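Local coordinates for protein 6-phosphogluconate dehydrogenase, NAD-binding (Geobacter metallireducens, PDB 3PEF) that probably reduces succinic semialdehyde to gamma-hydroxybutyrate with an NADP cofactor, as a member of the beta-hydroxyacid dehydrogenase family, at residues A66-A71 with T96-T101; V92-V97 with L117-S122; G5-G10 with P59-M64. The protein carries 2 engineered substitutions. All coordinates share one frame; numbering follows the deposited sequence.

Interaction 1 of 3, residues A66-A71 with T96-T101; sequences ADPAAA and TVDPAT. With NAP (NADP nicotinamide-adenine-dinucleotide phosphate), chain I.
Pro-68 and Val-97 mark the closest backbone approach of 66-71 to 96-101, with CA atoms 5.1 Å apart and no hydrogen bond between the segments. Each segment is a turn that runs into the first residues of a helix. With no bond across, packing carries the contact, largely Pro-68 on Val-97. CG2 of Val-97 lies 3.6 Å from N of Pro-68, and Pro-68 CD touches it too. CB of Ala-71 closes on that methyl, 3.9 Å from Val-97 CG2. Val-97 chi1, 146°, is some way off staggered; CG2 lies beside the backbone N, where it meets Pro-68 and Ala-71. Further round the proline ring, Pro-68 CG meets OD1 of Asp-98 at 3.4 Å. Pro-68 CB rests on OG1 of Thr-101 at 3.6 Å.

Both turns belong to a Rossmann-type NADP-binding domain, where they follow strands 60-63 and 90-93. Each starts its helix with an aspartate N-cap followed by proline. Asp-67 OD1 accepts from Ala-70 N at 3.0 Å, met from above the carboxylate plane. Asp-98 does two jobs. Its OD1 accepts from Thr-101 OG1 at 2.6 Å, on the syn side but well out of the carboxylate plane, and its OD2 takes a weak capping bond from Thr-101 N. An alanine in place of Asp-98 would probably leave Thr-101 N without its cap, free the threonine hydroxyl to turn and open a gap beside Pro-68 CG.

The cofactor lies against both turns. Thr-96 N donates to O3D of the nicotinamide ribose at 3.1 Å with an angle of 156°. Ala-66 N donates weakly to O4B of the adenine ribose, and Ala-70 CB touches the adenine at C5A. Helix 234-251 packs alongside: Leu-243 touches Pro-68, and Lys-239 NZ is hydrogen-bonded to Thr-96 O.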
# COMPACT_ATOMS: atom_id res chain seq x y z
N ALA A 66 5.56 1.18 -28.10
CA ALA A 66 5.67 1.44 -26.66
C ALA A 66 4.44 1.12 -25.83
O ALA A 66 4.55 0.44 -24.81
CB ALA A 66 6.08 2.90 -26.41
N ASP A 67 3.29 1.66 -26.21
CA ASP A 67 2.13 1.69 -25.32
C ASP A 67 0.82 1.88 -26.09
O ASP A 67 0.85 2.02 -27.31
CB ASP A 67 2.29 2.78 -24.25
CG ASP A 67 2.52 4.17 -24.85
OD1 ASP A 67 2.52 4.31 -26.09
OD2 ASP A 67 2.69 5.13 -24.06
N PRO A 68 -0.32 1.84 -25.40
CA PRO A 68 -1.60 1.99 -26.12
C PRO A 68 -1.66 3.27 -26.98
O PRO A 68 -2.15 3.20 -28.10
CB PRO A 68 -2.64 2.01 -25.00
CG PRO A 68 -2.01 1.15 -23.92
CD PRO A 68 -0.52 1.42 -24.00
N ALA A 69 -1.15 4.40 -26.48
CA ALA A 69 -1.14 5.64 -27.26
C ALA A 69 -0.35 5.49 -28.57
O ALA A 69 -0.81 5.91 -29.63
CB ALA A 69 -0.59 6.83 -26.41
N ALA A 70 0.82 4.87 -28.50
CA ALA A 70 1.59 4.62 -29.72
C ALA A 70 0.84 3.67 -30.66
O ALA A 70 0.71 3.94 -31.85
CB ALA A 70 2.96 4.06 -29.38
N ALA A 71 0.36 2.56 -30.11
CA ALA A 71 -0.35 1.57 -30.92
C ALA A 71 -1.52 2.23 -31.66
O ALA A 71 -1.76 1.92 -32.82
CB ALA A 71 -0.86 0.40 -30.03
N THR A 96 2.70 -4.30 -25.92
CA THR A 96 1.98 -4.50 -24.67
C THR A 96 1.00 -3.37 -24.45
O THR A 96 1.37 -2.20 -24.28
CB THR A 96 2.90 -4.59 -23.47
OG1 THR A 96 3.86 -5.62 -23.71
CG2 THR A 96 2.09 -4.92 -22.20
N VAL A 97 -0.28 -3.75 -24.46
CA VAL A 97 -1.37 -2.80 -24.53
C VAL A 97 -2.54 -3.42 -23.77
O VAL A 97 -2.50 -4.61 -23.45
CB VAL A 97 -1.71 -2.61 -26.01
CG1 VAL A 97 -3.15 -2.39 -26.22
CG2 VAL A 97 -0.80 -1.51 -26.64
N ASP A 98 -3.54 -2.62 -23.43
CA ASP A 98 -4.69 -3.16 -22.70
C ASP A 98 -5.63 -3.85 -23.68
O ASP A 98 -5.63 -3.53 -24.87
CB ASP A 98 -5.44 -2.06 -21.96
CG ASP A 98 -5.92 -0.95 -22.88
OD1 ASP A 98 -5.08 -0.25 -23.47
OD2 ASP A 98 -7.15 -0.79 -23.01
N PRO A 99 -6.43 -4.80 -23.18
CA PRO A 99 -7.36 -5.54 -24.03
C PRO A 99 -8.24 -4.63 -24.88
O PRO A 99 -8.46 -4.92 -26.05
CB PRO A 99 -8.25 -6.29 -23.02
CG PRO A 99 -7.46 -6.37 -21.79
CD PRO A 99 -6.55 -5.16 -21.76
N ALA A 100 -8.76 -3.55 -24.31
CA ALA A 100 -9.71 -2.76 -25.09
C ALA A 100 -9.01 -2.06 -26.26
O ALA A 100 -9.59 -1.86 -27.33
CB ALA A 100 -10.44 -1.77 -24.21
N THR A 101 -7.74 -1.68 -26.06
CA THR A 101 -7.00 -1.09 -27.17
C THR A 101 -6.80 -2.08 -28.31
O THR A 101 -7.09 -1.76 -29.46
CB THR A 101 -5.63 -0.59 -26.71
OG1 THR A 101 -5.82 0.51 -25.81
CG2 THR A 101 -4.80 -0.14 -27.89
PA NAP I . 11.42 1.03 -26.75
O1A NAP I . 11.27 2.27 -25.94
O2A NAP I . 12.81 0.65 -27.06
O5B NAP I . 10.60 1.17 -28.11
C5B NAP I . 9.37 1.84 -28.15
C4B NAP I . 8.95 1.92 -29.60
O4B NAP I . 7.69 2.55 -29.67
C3B NAP I . 9.92 2.78 -30.41
O3B NAP I . 9.98 2.20 -31.69
C2B NAP I . 9.19 4.11 -30.49
O2B NAP I . 9.52 4.90 -31.61
C1B NAP I . 7.76 3.60 -30.61
N9A NAP I . 6.80 4.67 -30.32
C8A NAP I . 6.55 5.25 -29.10
N7A NAP I . 5.61 6.20 -29.26
C5A NAP I . 5.26 6.24 -30.56
C6A NAP I . 4.34 7.02 -31.24
N6A NAP I . 3.62 7.92 -30.59
N1A NAP I . 4.19 6.85 -32.59
C2A NAP I . 4.94 5.90 -33.26
N3A NAP I . 5.85 5.12 -32.57
C4A NAP I . 6.00 5.29 -31.24
O3 NAP I . 10.72 -0.13 -25.92
PN NAP I . 10.62 -1.68 -26.21
O1N NAP I . 11.11 -2.43 -25.04
O2N NAP I . 11.15 -2.02 -27.54
O5D NAP I . 9.00 -1.68 -26.20
C5D NAP I . 8.20 -2.16 -27.25
C4D NAP I . 7.04 -2.91 -26.61
O4D NAP I . 7.44 -4.17 -26.12
C3D NAP I . 6.51 -2.20 -25.39
O3D NAP I . 5.11 -2.38 -25.43
C2D NAP I . 7.13 -2.93 -24.21
O2D NAP I . 6.31 -2.84 -23.08
C1D NAP I . 7.12 -4.34 -24.75
N1N NAP I . 8.07 -5.31 -24.18
C2N NAP I . 9.33 -4.93 -23.81
C3N NAP I . 10.24 -5.87 -23.33
C7N NAP I . 11.63 -5.45 -22.97
O7N NAP I . 12.32 -6.27 -22.10
N7N NAP I . 12.21 -4.33 -23.45
C4N NAP I . 9.87 -7.22 -23.22
C5N NAP I . 8.60 -7.60 -23.63
C6N NAP I . 7.71 -6.64 -24.13
P2B NAP I . 10.83 5.87 -31.60
O1X NAP I . 10.57 6.91 -32.67
O2X NAP I . 10.95 6.49 -30.25
O3X NAP I . 12.06 5.05 -31.89

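Interaction 2 of 3, residues V92-V97 with L117-S122; sequences VDMSTV and LEAPVS. With NAP (NADP nicotinamide-adenine-dinucleotide phosphate), chain I.
Val-92 and Asp-93 pair in parallel with Leu-117 and Glu-118 inside a beta-alpha-beta unit made of strand 90-93, helix 99-111 and strand 115-122. Two backbone bonds hold the pair. Asp-93 N donates to Leu-117 O at 3.0 Å, and Ala-119 N donates to Asp-93 O at 2.8 Å. CA-H...O contacts run beside these bonds and continue past them, as from Pro-120 CA to Met-94 O.

On the Val-92 face, CG1 of Val-92 stands anti to the backbone N (chi1 180°). It meets CD1 of Leu-117 and CB of Ala-119, each at 4.0 Å. Met-94 curls round Ala-119 O, with Met-94 CB a tight 3.1 Å from that oxygen. A bend at chi3 (70°) brings its CE back near Ala-119 O and against Val-121 CG1, at 3.6 Å.

In this Rossmann-type fold the chain leaves strand 90-93 through an Asx turn. OD1 of Asp-93 grips Ser-95 twice. Ser-95 OG donates to the syn lone pair of Asp-93 OD1 at 2.6 Å, while Ser-95 N comes from above the carboxylate plane. The Ser-95 hydroxyl is also hydrogen-bonded to Leu-65 N, which ties the turn to another cofactor-binding loop.

A water bridges the two segments where they diverge. It donates to Met-94 O, accepts from Val-121 N and is hydrogen-bonded to Thr-96 OG1. Glu-118, on the same face as Asp-93, extends beyond CG to partners outside the pair: OE1 accepts from Gly-165 N and Ala-168 N, and OE2 is hydrogen-bonded to Ser-102 OG. Val-121 borders the nicotinamide ring, with Val-121 CG2 3.8 Å from C5N of the cofactor. Val-121 O is hydrogen-bonded to NZ of Lys-171, the predicted active-site residue.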
# COMPACT_ATOMS: atom_id res chain seq x y z
N VAL A 92 -0.25 -7.78 -37.19
CA VAL A 92 -0.01 -8.49 -35.94
C VAL A 92 0.62 -7.54 -34.92
O VAL A 92 1.82 -7.27 -34.97
CB VAL A 92 0.94 -9.69 -36.15
CG1 VAL A 92 1.18 -10.42 -34.83
CG2 VAL A 92 0.39 -10.66 -37.21
N ASP A 93 -0.19 -6.99 -34.02
CA ASP A 93 0.34 -6.05 -33.04
C ASP A 93 0.89 -6.78 -31.82
O ASP A 93 0.15 -7.46 -31.09
CB ASP A 93 -0.70 -5.00 -32.62
CG ASP A 93 -0.06 -3.76 -31.97
OD1 ASP A 93 1.13 -3.80 -31.60
OD2 ASP A 93 -0.75 -2.73 -31.84
N MET A 94 2.20 -6.64 -31.61
CA MET A 94 2.90 -7.34 -30.53
C MET A 94 3.22 -6.41 -29.35
O MET A 94 3.88 -6.81 -28.37
CB MET A 94 4.14 -8.04 -31.07
CG MET A 94 3.83 -8.90 -32.29
SD MET A 94 5.26 -9.79 -32.97
CE MET A 94 5.58 -11.04 -31.70
N SER A 95 2.72 -5.18 -29.44
CA SER A 95 2.87 -4.22 -28.35
C SER A 95 2.15 -4.66 -27.08
O SER A 95 1.10 -5.28 -27.14
CB SER A 95 2.29 -2.86 -28.78
OG SER A 95 2.75 -2.50 -30.07
N THR A 96 2.70 -4.30 -25.92
CA THR A 96 1.98 -4.50 -24.67
C THR A 96 1.00 -3.37 -24.45
O THR A 96 1.37 -2.20 -24.28
CB THR A 96 2.90 -4.59 -23.47
OG1 THR A 96 3.86 -5.62 -23.71
CG2 THR A 96 2.09 -4.92 -22.20
N VAL A 97 -0.28 -3.75 -24.46
CA VAL A 97 -1.37 -2.80 -24.53
C VAL A 97 -2.54 -3.42 -23.77
O VAL A 97 -2.50 -4.61 -23.45
CB VAL A 97 -1.71 -2.61 -26.01
CG1 VAL A 97 -3.15 -2.39 -26.22
CG2 VAL A 97 -0.80 -1.51 -26.64
N LEU A 117 -4.33 -9.82 -35.42
CA LEU A 117 -3.87 -10.75 -34.39
C LEU A 117 -3.09 -9.90 -33.40
O LEU A 117 -2.25 -9.12 -33.80
CB LEU A 117 -2.88 -11.74 -35.02
CG LEU A 117 -2.70 -13.26 -34.76
CD1 LEU A 117 -1.22 -13.64 -34.68
CD2 LEU A 117 -3.48 -13.86 -33.58
N GLU A 118 -3.37 -10.03 -32.11
CA GLU A 118 -2.45 -9.43 -31.13
C GLU A 118 -1.49 -10.51 -30.74
O GLU A 118 -1.88 -11.67 -30.64
CB GLU A 118 -3.18 -8.92 -29.90
CG GLU A 118 -3.82 -10.01 -29.06
CD GLU A 118 -4.46 -9.46 -27.79
OE1 GLU A 118 -5.17 -10.22 -27.10
OE2 GLU A 118 -4.26 -8.27 -27.49
N ALA A 119 -0.22 -10.17 -30.52
CA ALA A 119 0.72 -11.16 -30.01
C ALA A 119 1.82 -10.54 -29.17
O ALA A 119 2.97 -10.51 -29.58
CB ALA A 119 1.30 -12.00 -31.17
N PRO A 120 1.46 -10.05 -27.96
CA PRO A 120 2.49 -9.52 -27.06
C PRO A 120 3.40 -10.66 -26.62
O PRO A 120 3.03 -11.83 -26.76
CB PRO A 120 1.68 -9.01 -25.87
CG PRO A 120 0.47 -9.93 -25.84
CD PRO A 120 0.15 -10.15 -27.31
N VAL A 121 4.58 -10.32 -26.10
CA VAL A 121 5.58 -11.34 -25.81
C VAL A 121 6.08 -11.29 -24.37
O VAL A 121 6.01 -10.25 -23.71
CB VAL A 121 6.81 -11.25 -26.77
CG1 VAL A 121 6.36 -11.18 -28.19
CG2 VAL A 121 7.68 -10.04 -26.43
N SER A 122 6.58 -12.42 -23.91
CA SER A 122 7.28 -12.49 -22.63
C SER A 122 8.76 -12.79 -22.92
O SER A 122 9.08 -13.62 -23.78
CB SER A 122 6.63 -13.56 -21.74
OG SER A 122 7.30 -13.67 -20.50
PA NAP I . 11.42 1.03 -26.75
O1A NAP I . 11.27 2.27 -25.94
O2A NAP I . 12.81 0.65 -27.06
O5B NAP I . 10.60 1.17 -28.11
C5B NAP I . 9.37 1.84 -28.15
C4B NAP I . 8.95 1.92 -29.60
O4B NAP I . 7.69 2.55 -29.67
C3B NAP I . 9.92 2.78 -30.41
O3B NAP I . 9.98 2.20 -31.69
C2B NAP I . 9.19 4.11 -30.49
O2B NAP I . 9.52 4.90 -31.61
C1B NAP I . 7.76 3.60 -30.61
N9A NAP I . 6.80 4.67 -30.32
C8A NAP I . 6.55 5.25 -29.10
N7A NAP I . 5.61 6.20 -29.26
C5A NAP I . 5.26 6.24 -30.56
C6A NAP I . 4.34 7.02 -31.24
N6A NAP I . 3.62 7.92 -30.59
N1A NAP I . 4.19 6.85 -32.59
C2A NAP I . 4.94 5.90 -33.26
N3A NAP I . 5.85 5.12 -32.57
C4A NAP I . 6.00 5.29 -31.24
O3 NAP I . 10.72 -0.13 -25.92
PN NAP I . 10.62 -1.68 -26.21
O1N NAP I . 11.11 -2.43 -25.04
O2N NAP I . 11.15 -2.02 -27.54
O5D NAP I . 9.00 -1.68 -26.20
C5D NAP I . 8.20 -2.16 -27.25
C4D NAP I . 7.04 -2.91 -26.61
O4D NAP I . 7.44 -4.17 -26.12
C3D NAP I . 6.51 -2.20 -25.39
O3D NAP I . 5.11 -2.38 -25.43
C2D NAP I . 7.13 -2.93 -24.21
O2D NAP I . 6.31 -2.84 -23.08
C1D NAP I . 7.12 -4.34 -24.75
N1N NAP I . 8.07 -5.31 -24.18
C2N NAP I . 9.33 -4.93 -23.81
C3N NAP I . 10.24 -5.87 -23.33
C7N NAP I . 11.63 -5.45 -22.97
O7N NAP I . 12.32 -6.27 -22.10
N7N NAP I . 12.21 -4.33 -23.45
C4N NAP I . 9.87 -7.22 -23.22
C5N NAP I . 8.60 -7.60 -23.63
C6N NAP I . 7.71 -6.64 -24.13
P2B NAP I . 10.83 5.87 -31.60
O1X NAP I . 10.57 6.91 -32.67
O2X NAP I . 10.95 6.49 -30.25
O3X NAP I . 12.06 5.05 -31.89
O HOH W 1 4.64 -7.27 -25.80
O HOH W 2 -1.77 -7.08 -26.84

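Interaction 3 of 3, residues G5-G10 with P59-M64; sequences GFIGLG and PVTFAM. With NAP (NADP nicotinamide-adenine-dinucleotide phosphate), chain I.
Gly-5 and Thr-61 begin a parallel pairing of strands 3-7 and 60-63 in the Rossmann-type sheet. Gly-5 N donates to Val-60 O, and Gly-5 O accepts from Phe-62 N. Gly-5 CA sits 3.6 Å from Thr-61 OG1, where a CB would clash with the hydroxyl. CG of Phe-6, anti to the backbone N (chi1 -152°), lays the ring against Phe-62 and Met-64. Phe-62 CB lies over one face of that ring in a CH-pi contact, 4.2 Å from the centroid. Met-64 CB comes to the edge, 3.9 Å from Phe-6 CE2. Ile-7 points to the other sheet face, its CB against Ala-63 CB and CD1 against Thr-61 CG2. Its N and O are hydrogen-bonded to Phe-62 O and Met-64 N.

Gly-8 opens the turn, consistent with a GxGxxG motif. At phi 101° and psi 102° a CB would be jammed against Ile-7 O and would also clash with Met-64 O. Met-64, level with Gly-8, touches cofactor O4D through CE at 3.3 Å. Leu-9 N is hydrogen-bonded to Asn-31 OD1. At Gly-10 a CB would clash with cofactor O5B. A water accepts weakly from Gly-10 N and donates to Met-64 O and to cofactor O2N, 2.7 Å away.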
# COMPACT_ATOMS: atom_id res chain seq x y z
N GLY A 5 6.28 -7.21 -43.07
CA GLY A 5 6.42 -5.82 -42.65
C GLY A 5 6.81 -5.74 -41.18
O GLY A 5 6.47 -6.63 -40.39
N PHE A 6 7.54 -4.70 -40.79
CA PHE A 6 7.82 -4.50 -39.36
C PHE A 6 7.78 -3.03 -38.98
O PHE A 6 8.45 -2.18 -39.57
CB PHE A 6 9.12 -5.18 -38.91
CG PHE A 6 9.12 -5.59 -37.45
CD1 PHE A 6 9.15 -6.94 -37.10
CD2 PHE A 6 9.09 -4.64 -36.44
CE1 PHE A 6 9.15 -7.34 -35.77
CE2 PHE A 6 9.07 -5.03 -35.10
CZ PHE A 6 9.11 -6.38 -34.75
N ILE A 7 6.99 -2.74 -37.96
CA ILE A 7 6.72 -1.40 -37.50
C ILE A 7 7.13 -1.27 -36.05
O ILE A 7 6.63 -1.99 -35.19
CB ILE A 7 5.22 -1.10 -37.63
CG1 ILE A 7 4.88 -0.83 -39.11
CG2 ILE A 7 4.82 0.06 -36.73
CD1 ILE A 7 3.41 -0.72 -39.40
N GLY A 8 8.03 -0.34 -35.76
CA GLY A 8 8.47 -0.14 -34.39
C GLY A 8 9.82 -0.80 -34.19
O GLY A 8 9.91 -2.02 -34.05
N LEU A 9 10.87 -0.00 -34.19
CA LEU A 9 12.21 -0.57 -34.14
C LEU A 9 12.92 -0.15 -32.86
O LEU A 9 14.08 0.28 -32.89
CB LEU A 9 13.00 -0.16 -35.38
CG LEU A 9 12.34 -0.50 -36.73
CD1 LEU A 9 13.15 0.04 -37.91
CD2 LEU A 9 12.14 -2.02 -36.85
N GLY A 10 12.23 -0.29 -31.74
CA GLY A 10 12.86 -0.00 -30.47
C GLY A 10 13.73 -1.17 -30.03
O GLY A 10 14.16 -1.99 -30.84
N PRO A 59 2.18 -8.96 -46.84
CA PRO A 59 1.04 -9.83 -46.53
C PRO A 59 0.77 -9.87 -45.03
O PRO A 59 -0.38 -9.92 -44.61
CB PRO A 59 1.51 -11.20 -47.02
CG PRO A 59 2.71 -10.94 -47.88
CD PRO A 59 3.34 -9.71 -47.35
N VAL A 60 1.84 -9.85 -44.23
CA VAL A 60 1.75 -9.86 -42.78
C VAL A 60 2.74 -8.84 -42.23
O VAL A 60 3.91 -8.84 -42.63
CB VAL A 60 2.15 -11.23 -42.21
CG1 VAL A 60 2.15 -11.19 -40.70
CG2 VAL A 60 1.21 -12.31 -42.75
N THR A 61 2.28 -7.98 -41.32
CA THR A 61 3.14 -6.96 -40.71
C THR A 61 3.10 -7.06 -39.19
O THR A 61 2.02 -7.15 -38.59
CB THR A 61 2.72 -5.53 -41.15
OG1 THR A 61 2.87 -5.39 -42.57
CG2 THR A 61 3.59 -4.48 -40.45
N PHE A 62 4.27 -7.04 -38.56
CA PHE A 62 4.36 -7.08 -37.10
C PHE A 62 4.59 -5.66 -36.57
O PHE A 62 5.24 -4.86 -37.23
CB PHE A 62 5.52 -7.98 -36.67
CG PHE A 62 5.42 -9.39 -37.20
CD1 PHE A 62 4.54 -10.30 -36.63
CD2 PHE A 62 6.21 -9.79 -38.27
CE1 PHE A 62 4.44 -11.60 -37.14
CE2 PHE A 62 6.12 -11.09 -38.78
CZ PHE A 62 5.23 -11.99 -38.21
N ALA A 63 4.05 -5.35 -35.40
CA ALA A 63 4.28 -4.05 -34.76
C ALA A 63 4.74 -4.24 -33.33
O ALA A 63 4.21 -5.10 -32.61
CB ALA A 63 3.03 -3.19 -34.80
N MET A 64 5.72 -3.45 -32.92
CA MET A 64 6.29 -3.54 -31.57
C MET A 64 6.49 -2.14 -31.01
O MET A 64 7.60 -1.61 -31.01
CB MET A 64 7.62 -4.33 -31.60
CG MET A 64 8.09 -4.80 -30.22
SD MET A 64 6.75 -5.72 -29.39
CE MET A 64 7.70 -6.73 -28.25
PA NAP I . 11.42 1.03 -26.75
O1A NAP I . 11.27 2.27 -25.94
O2A NAP I . 12.81 0.65 -27.06
O5B NAP I . 10.60 1.17 -28.11
C5B NAP I . 9.37 1.84 -28.15
C4B NAP I . 8.95 1.92 -29.60
O4B NAP I . 7.69 2.55 -29.67
C3B NAP I . 9.92 2.78 -30.41
O3B NAP I . 9.98 2.20 -31.69
C2B NAP I . 9.19 4.11 -30.49
O2B NAP I . 9.52 4.90 -31.61
C1B NAP I . 7.76 3.60 -30.61
N9A NAP I . 6.80 4.67 -30.32
C8A NAP I . 6.55 5.25 -29.10
N7A NAP I . 5.61 6.20 -29.26
C5A NAP I . 5.26 6.24 -30.56
C6A NAP I . 4.34 7.02 -31.24
N6A NAP I . 3.62 7.92 -30.59
N1A NAP I . 4.19 6.85 -32.59
C2A NAP I . 4.94 5.90 -33.26
N3A NAP I . 5.85 5.12 -32.57
C4A NAP I . 6.00 5.29 -31.24
O3 NAP I . 10.72 -0.13 -25.92
PN NAP I . 10.62 -1.68 -26.21
O1N NAP I . 11.11 -2.43 -25.04
O2N NAP I . 11.15 -2.02 -27.54
O5D NAP I . 9.00 -1.68 -26.20
C5D NAP I . 8.20 -2.16 -27.25
C4D NAP I . 7.04 -2.91 -26.61
O4D NAP I . 7.44 -4.17 -26.12
C3D NAP I . 6.51 -2.20 -25.39
O3D NAP I . 5.11 -2.38 -25.43
C2D NAP I . 7.13 -2.93 -24.21
O2D NAP I . 6.31 -2.84 -23.08
C1D NAP I . 7.12 -4.34 -24.75
N1N NAP I . 8.07 -5.31 -24.18
C2N NAP I . 9.33 -4.93 -23.81
C3N NAP I . 10.24 -5.87 -23.33
C7N NAP I . 11.63 -5.45 -22.97
O7N NAP I . 12.32 -6.27 -22.10
N7N NAP I . 12.21 -4.33 -23.45
C4N NAP I . 9.87 -7.22 -23.22
C5N NAP I . 8.60 -7.60 -23.63
C6N NAP I . 7.71 -6.64 -24.13
P2B NAP I . 10.83 5.87 -31.60
O1X NAP I . 10.57 6.91 -32.67
O2X NAP I . 10.95 6.49 -30.25
O3X NAP I . 12.06 5.05 -31.89
O HOH W 3 10.38 -1.92 -30.14

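In the fold
Interactions 2 and 3 are joined through one sheet, in which strands 60-63 and 90-93 are neighbours. Val-92 N to Thr-61 O and Met-94 N to Ala-63 O are probable hydrogen bonds, each 2.7 Å. Interaction 1 lies just downstream: its two turns continue the chain from strands 60-63 and 90-93, and it shares Thr-96 and Val-97 with interaction 2. Ala-71 CB also packs on Asp-93 OD2 at 3.6 Å. The centres of interactions 1 and 2 are about 9 Å apart, and those of 1 and 3 about 15 Å. All three line the NADP pocket, and the Thr-96 side chain lies about 3 Å from that of Lys-171, the predicted active-site residue.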